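Local coordinates for carbonic anhydrase (Coccomyxa sp. PA, PDB 3UCM) that catalyses the zinc-dependent, reversible hydration of carbon dioxide to hydrogencarbonate as a beta-class carbonic anhydrase, at the interface of chains A and B. Coordinates in Å, arbitrary orientation; residue numbers count along the deposited sequence, not the author numbering. Chains: chain A/B, Carbonic anhydrase.

Contact 1: the interface of chains A and B. Residues chain A 48-50, 71; chain B 38, 65-67, 85.
The loop that follows strand 42-47 of chain A, residues A:Ala48 to A:Ser50, lies against strand 65-70 of chain B, with the loop residue B:Gln38 on one flank and helix 80-93 on the other. The phenyl ring of B:Phe66 turns one face to the backbone carbonyl of A:Ala48, whose O stands 3.2 Å above the plane, displaced toward the rim. With chi1 at -165°, CG of B:Phe66 lies opposite the backbone N and beside the carbonyl carbon, which brings the ring face to A:Ala48 O. Beyond it, the methyl CB of A:Ala48 packs 3.6 Å from ring carbon CE2 of B:Phe66, and the thiol SG of B:Cys85 touches both this methyl and CG2 of A:Val71. The same A:Ala48 O accepts a nearly straight hydrogen bond from B:Val67 N at 3.1 Å, received on a lone pair in the carbonyl plane; the oxygen that takes the strand's N-H thus also rests on the ring face.

The side-chain amide of B:Gln38 caps the turn. OE1 of B:Gln38 accepts from both A:Ser50 N (3.1 Å) and the hydroxyl A:Ser50 OG (2.9 Å), the two donors arriving from one face of the amide plane. The hydroxyl can reach it because chi1 of A:Ser50, 69°, places OG between backbone N and carbonyl carbon. This double grip holds the amide, with OE1 at the edge of the B:Phe66 ring. The amide NE2 of B:Gln38 comes near the carboxylate OD2 of A:Asp49, their planes 31° apart, but neither N-H is aimed at the carboxylate, and the pair is not a hydrogen bond. Water 1 links A:Ser50 O to B:Val65 N.

The turn directly follows the zinc ligand A:Cys47 and includes A:Asp49, itself a zinc-site residue, so B:Gln38 and B:Phe66 probably help to wall the active site, which in beta-class enzymes lies at the subunit interface, here at the end of strand 42-47 beside the partner's strand 65-70.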
ATOM      1  N   ALA A  48       5.372 -16.599  -6.397  1.00 54.03           N
ATOM      2  CA  ALA A  48       6.667 -16.196  -7.004  1.00 54.08           C
ATOM      3  C   ALA A  48       7.812 -17.262  -6.953  1.00 54.70           C
ATOM      4  O   ALA A  48       8.869 -17.078  -7.603  1.00 54.14           O
ATOM      5  CB  ALA A  48       7.203 -14.981  -6.310  1.00 54.46           C
ATOM      6  N   ASP A  49       7.596 -18.366  -6.220  1.00 55.31           N
ATOM      7  CA  ASP A  49       8.510 -19.539  -6.216  1.00 56.46           C
ATOM      8  C   ASP A  49       9.026 -19.934  -7.628  1.00 57.24           C
ATOM      9  O   ASP A  49       8.259 -20.059  -8.601  1.00 57.42           O
ATOM     10  CB  ASP A  49       7.800 -20.740  -5.576  1.00 56.02           C
ATOM     11  CG  ASP A  49       8.771 -21.917  -5.236  1.00 59.11           C
ATOM     12  OD1 ASP A  49       9.123 -22.698  -6.151  1.00 62.26           O
ATOM     13  OD2 ASP A  49       9.170 -22.095  -4.051  1.00 59.73           O
ATOM     14  N   SER A  50      10.330 -20.163  -7.712  1.00 57.81           N
ATOM     15  CA  SER A  50      10.963 -20.518  -8.987  1.00 59.18           C
ATOM     16  C   SER A  50      10.653 -21.922  -9.513  1.00 59.21           C
ATOM     17  O   SER A  50      11.022 -22.222 -10.636  1.00 59.27           O
ATOM     18  CB  SER A  50      12.488 -20.305  -8.929  1.00 59.67           C
ATOM     19  OG  SER A  50      13.105 -21.250  -8.073  1.00 60.15           O
ATOM     20  N   VAL A  71       4.764 -13.472  -3.331  1.00 48.24           N
ATOM     21  CA  VAL A  71       5.237 -14.390  -2.283  1.00 47.16           C
ATOM     22  C   VAL A  71       4.046 -14.904  -1.475  1.00 47.99           C
ATOM     23  O   VAL A  71       3.479 -14.142  -0.663  1.00 45.90           O
ATOM     24  CB  VAL A  71       6.299 -13.723  -1.337  1.00 47.94           C
ATOM     25  CG1 VAL A  71       6.574 -14.574  -0.052  1.00 46.21           C
ATOM     26  CG2 VAL A  71       7.575 -13.420  -2.089  1.00 43.39           C
TER
ATOM     27  N   GLN B  38      14.697 -24.771  -3.336  1.00 65.43           N
ATOM     28  CA  GLN B  38      14.953 -24.000  -4.535  1.00 64.72           C
ATOM     29  C   GLN B  38      16.253 -23.229  -4.236  1.00 65.52           C
ATOM     30  O   GLN B  38      16.499 -22.846  -3.077  1.00 65.62           O
ATOM     31  CB  GLN B  38      13.762 -23.056  -4.847  1.00 63.54           C
ATOM     32  CG  GLN B  38      13.647 -21.827  -3.955  1.00 61.33           C
ATOM     33  CD  GLN B  38      12.487 -20.880  -4.280  1.00 59.57           C
ATOM     34  OE1 GLN B  38      12.355 -20.370  -5.389  1.00 53.97           O
ATOM     35  NE2 GLN B  38      11.671 -20.594  -3.263  1.00 61.71           N
ATOM     36  N   VAL B  65      14.257 -19.613 -12.200  1.00 59.10           N
ATOM     37  CA  VAL B  65      13.965 -18.185 -12.160  1.00 57.26           C
ATOM     38  C   VAL B  65      12.772 -17.809 -11.275  1.00 57.59           C
ATOM     39  O   VAL B  65      11.621 -18.202 -11.526  1.00 58.74           O
ATOM     40  CB  VAL B  65      13.880 -17.589 -13.592  1.00 56.83           C
ATOM     41  CG1 VAL B  65      12.780 -18.253 -14.388  1.00 57.45           C
ATOM     42  CG2 VAL B  65      13.761 -16.011 -13.602  1.00 53.98           C
ATOM     43  N   PHE B  66      13.061 -17.042 -10.230  1.00 57.30           N
ATOM     44  CA  PHE B  66      12.043 -16.497  -9.288  1.00 57.01           C
ATOM     45  C   PHE B  66      11.332 -15.254  -9.910  1.00 55.53           C
ATOM     46  O   PHE B  66      11.999 -14.373 -10.451  1.00 56.08           O
ATOM     47  CB  PHE B  66      12.776 -16.130  -7.986  1.00 56.69           C
ATOM     48  CG  PHE B  66      11.895 -15.898  -6.777  1.00 57.92           C
ATOM     49  CD1 PHE B  66      11.606 -16.929  -5.900  1.00 56.61           C
ATOM     50  CD2 PHE B  66      11.417 -14.618  -6.474  1.00 59.76           C
ATOM     51  CE1 PHE B  66      10.851 -16.693  -4.735  1.00 59.34           C
ATOM     52  CE2 PHE B  66      10.650 -14.381  -5.313  1.00 61.16           C
ATOM     53  CZ  PHE B  66      10.371 -15.425  -4.442  1.00 59.22           C
ATOM     54  N   VAL B  67      10.006 -15.158  -9.804  1.00 54.09           N
ATOM     55  CA  VAL B  67       9.229 -14.186 -10.624  1.00 52.43           C
ATOM     56  C   VAL B  67       8.322 -13.192  -9.882  1.00 51.72           C
ATOM     57  O   VAL B  67       7.521 -13.616  -9.086  1.00 52.39           O
ATOM     58  CB  VAL B  67       8.338 -14.949 -11.704  1.00 52.85           C
ATOM     59  CG1 VAL B  67       7.420 -13.968 -12.531  1.00 52.01           C
ATOM     60  CG2 VAL B  67       9.210 -15.845 -12.658  1.00 51.49           C
ATOM     61  N   CYS B  85       9.407  -9.644  -2.968  1.00 55.03           N
ATOM     62  CA  CYS B  85      10.077 -10.500  -3.937  1.00 55.33           C
ATOM     63  C   CYS B  85      11.585 -10.137  -3.993  1.00 55.95           C
ATOM     64  O   CYS B  85      12.464 -11.009  -4.110  1.00 55.92           O
ATOM     65  CB  CYS B  85       9.426 -10.407  -5.310  1.00 54.68           C
ATOM     66  SG  CYS B  85       7.855 -11.210  -5.397  1.00 54.14           S
TER
HETATM   67  O   HOH W   1      12.218 -21.458 -13.287  1.00 48.17           O

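Contact 2: the interface of chains A and B. Residues chain A 55, 60-62, 65, 67; chain B 50, 53, 56, 69.
One face of the B:Arg69 guanidinium lies against A:Val67, whose CB sits 3.4 Å above the plane near NH1, toward the rim. At the edge, in plane, water 2 faces both NH1 (2.9 Å) and NH2 of B:Arg69, and passes the link on to A:Val65 O and B:Ser53 OG. The bend at chi3 of B:Arg69 (79°) helps lay the group over the valine. The side chain of B:Gln56, which ends in the other flat group, crosses that of A:Pro62 at about a right angle, with OE1 near the proline CD. Its NE2 donates to the backbone carbonyl of A:Met60 at 2.7 Å, in a bent bond that leaves the amide plane by 26°, while OE1 meets water 3 at 2.9 Å. Water 3 also touches A:Met60 O and B:Ser53 OG, and neighbours water 4, which joins A:Ala61 O and A:Val65 N to B:Ser50 O. The CB of B:Ser53 packs 3.7 Å from A:Ala55 CB. A leucine in place of B:Gln56 would probably leave A:Met60 O without its amide donor and water 3 without the side-chain oxygen OE1 that meets it, weakening the tie to the A:Met60-A:Pro62 loop. With waters 2, 3 and 4 strung together through B:Ser53 OG, this mostly water-mediated patch probably helps hold strand 65-70 and the loop before it to the partner.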
ATOM      1  N   ALA A  55       2.730 -20.814 -17.438  1.00 61.83           N
ATOM      2  CA  ALA A  55       2.706 -21.086 -18.850  1.00 63.05           C
ATOM      3  C   ALA A  55       3.336 -22.429 -19.237  1.00 64.62           C
ATOM      4  O   ALA A  55       2.842 -23.116 -20.127  1.00 65.06           O
ATOM      5  CB  ALA A  55       3.336 -19.966 -19.617  1.00 63.28           C
ATOM      6  N   MET A  60       0.557 -23.586 -22.044  1.00 66.07           N
ATOM      7  CA  MET A  60      -0.184 -22.515 -22.700  1.00 65.10           C
ATOM      8  C   MET A  60       0.774 -21.606 -23.438  1.00 64.73           C
ATOM      9  O   MET A  60       1.873 -21.249 -22.922  1.00 64.98           O
ATOM     10  CB  MET A  60      -1.006 -21.729 -21.680  1.00 64.64           C
ATOM     11  CG  MET A  60      -2.061 -22.583 -21.003  1.00 63.94           C
ATOM     12  SD  MET A  60      -2.792 -21.738 -19.588  1.00 67.24           S
ATOM     13  CE  MET A  60      -4.425 -21.370 -20.230  1.00 66.68           C
ATOM     14  N   ALA A  61       0.359 -21.239 -24.641  1.00 63.06           N
ATOM     15  CA  ALA A  61       1.160 -20.378 -25.512  1.00 61.74           C
ATOM     16  C   ALA A  61       0.871 -18.878 -25.257  1.00 60.91           C
ATOM     17  O   ALA A  61      -0.134 -18.533 -24.621  1.00 61.09           O
ATOM     18  CB  ALA A  61       0.867 -20.733 -26.979  1.00 61.62           C
ATOM     19  N   PRO A  62       1.715 -17.986 -25.795  1.00 59.66           N
ATOM     20  CA  PRO A  62       1.576 -16.559 -25.630  1.00 59.51           C
ATOM     21  C   PRO A  62       0.189 -16.061 -26.030  1.00 59.34           C
ATOM     22  O   PRO A  62      -0.296 -16.391 -27.117  1.00 59.59           O
ATOM     23  CB  PRO A  62       2.606 -16.016 -26.595  1.00 59.53           C
ATOM     24  CG  PRO A  62       3.619 -17.106 -26.682  1.00 60.51           C
ATOM     25  CD  PRO A  62       2.818 -18.315 -26.705  1.00 59.76           C
ATOM     26  N   VAL A  65      -2.720 -16.869 -21.065  1.00 57.50           N
ATOM     27  CA  VAL A  65      -2.850 -16.673 -19.614  1.00 55.81           C
ATOM     28  C   VAL A  65      -2.101 -15.424 -19.130  1.00 55.30           C
ATOM     29  O   VAL A  65      -0.871 -15.331 -19.233  1.00 55.02           O
ATOM     30  CB  VAL A  65      -2.452 -17.950 -18.842  1.00 55.10           C
ATOM     31  CG1 VAL A  65      -0.961 -18.245 -19.016  1.00 54.49           C
ATOM     32  CG2 VAL A  65      -2.844 -17.851 -17.356  1.00 53.76           C
ATOM     33  N   VAL A  67      -1.015 -13.313 -15.971  1.00 53.39           N
ATOM     34  CA  VAL A  67      -0.470 -13.818 -14.702  1.00 52.67           C
ATOM     35  C   VAL A  67      -0.105 -12.730 -13.631  1.00 53.32           C
ATOM     36  O   VAL A  67       0.641 -11.781 -13.910  1.00 52.56           O
ATOM     37  CB  VAL A  67       0.787 -14.633 -15.022  1.00 53.29           C
ATOM     38  CG1 VAL A  67       1.722 -14.812 -13.767  1.00 50.11           C
ATOM     39  CG2 VAL A  67       0.412 -15.952 -15.704  1.00 52.87           C
TER
ATOM     40  N   SER B  50      -0.405 -11.318 -21.116  1.00 57.57           N
ATOM     41  CA  SER B  50      -0.445 -12.779 -21.423  1.00 57.24           C
ATOM     42  C   SER B  50       0.545 -13.328 -22.461  1.00 57.17           C
ATOM     43  O   SER B  50       0.600 -14.555 -22.648  1.00 55.90           O
ATOM     44  CB  SER B  50      -1.868 -13.208 -21.822  1.00 57.82           C
ATOM     45  OG  SER B  50      -2.308 -12.555 -22.996  1.00 56.59           O
ATOM     46  N   SER B  53       5.973 -14.718 -21.112  1.00 55.45           N
ATOM     47  CA  SER B  53       6.041 -15.779 -20.107  1.00 55.51           C
ATOM     48  C   SER B  53       7.510 -16.138 -19.746  1.00 56.31           C
ATOM     49  O   SER B  53       8.144 -16.937 -20.446  1.00 57.06           O
ATOM     50  CB  SER B  53       5.297 -17.041 -20.607  1.00 55.32           C
ATOM     51  OG  SER B  53       3.881 -16.888 -20.717  1.00 55.67           O
ATOM     52  N   GLN B  56       9.065 -19.671 -19.974  1.00 58.04           N
ATOM     53  CA  GLN B  56       8.885 -20.214 -21.349  1.00 59.10           C
ATOM     54  C   GLN B  56       9.823 -19.534 -22.376  1.00 59.27           C
ATOM     55  O   GLN B  56      10.487 -20.186 -23.187  1.00 58.36           O
ATOM     56  CB  GLN B  56       7.438 -20.012 -21.783  1.00 59.04           C
ATOM     57  CG  GLN B  56       6.921 -20.966 -22.839  1.00 62.71           C
ATOM     58  CD  GLN B  56       5.593 -20.484 -23.476  1.00 66.57           C
ATOM     59  OE1 GLN B  56       5.488 -19.356 -23.987  1.00 70.09           O
ATOM     60  NE2 GLN B  56       4.574 -21.329 -23.413  1.00 68.63           N
ATOM     61  N   ARG B  69       5.389 -10.302 -11.269  1.00 50.46           N
ATOM     62  CA  ARG B  69       4.675  -9.900 -12.505  1.00 50.37           C
ATOM     63  C   ARG B  69       3.503  -8.977 -12.128  1.00 49.61           C
ATOM     64  O   ARG B  69       2.631  -9.394 -11.350  1.00 49.40           O
ATOM     65  CB  ARG B  69       4.225 -11.147 -13.332  1.00 50.16           C
ATOM     66  CG  ARG B  69       5.312 -11.656 -14.374  1.00 50.55           C
ATOM     67  CD  ARG B  69       4.917 -12.905 -15.249  1.00 49.61           C
ATOM     68  NE  ARG B  69       4.039 -12.492 -16.358  1.00 53.32           N
ATOM     69  CZ  ARG B  69       3.401 -13.313 -17.191  1.00 51.22           C
ATOM     70  NH1 ARG B  69       3.520 -14.626 -17.112  1.00 51.51           N
ATOM     71  NH2 ARG B  69       2.615 -12.811 -18.108  1.00 53.90           N
TER
HETATM   72  O   HOH W   2       1.708 -15.604 -19.170  1.00 50.41           O
HETATM   73  O   HOH W   3       2.994 -18.557 -22.837  1.00 72.24           O
HETATM   74  O   HOH W   4       0.260 -17.245 -22.084  1.00 72.24           O

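The centres of the C-alpha atoms of contact 1 and contact 2 lie about 15 Å apart along one two-fold interface. Strand 65-70 and Ser50 serve in both, with the chains exchanged: contact 1 pairs the serine of chain A with the strand of chain B, contact 2 the serine of chain B with the strand of chain A. The second patch therefore extends the twin of the first. Contact 1 probably shapes the zinc site of chain A, while contact 2 may steady the loop beside that of chain B; the symmetry does both for each subunit. The deposited assembly of four copies contains such dimers.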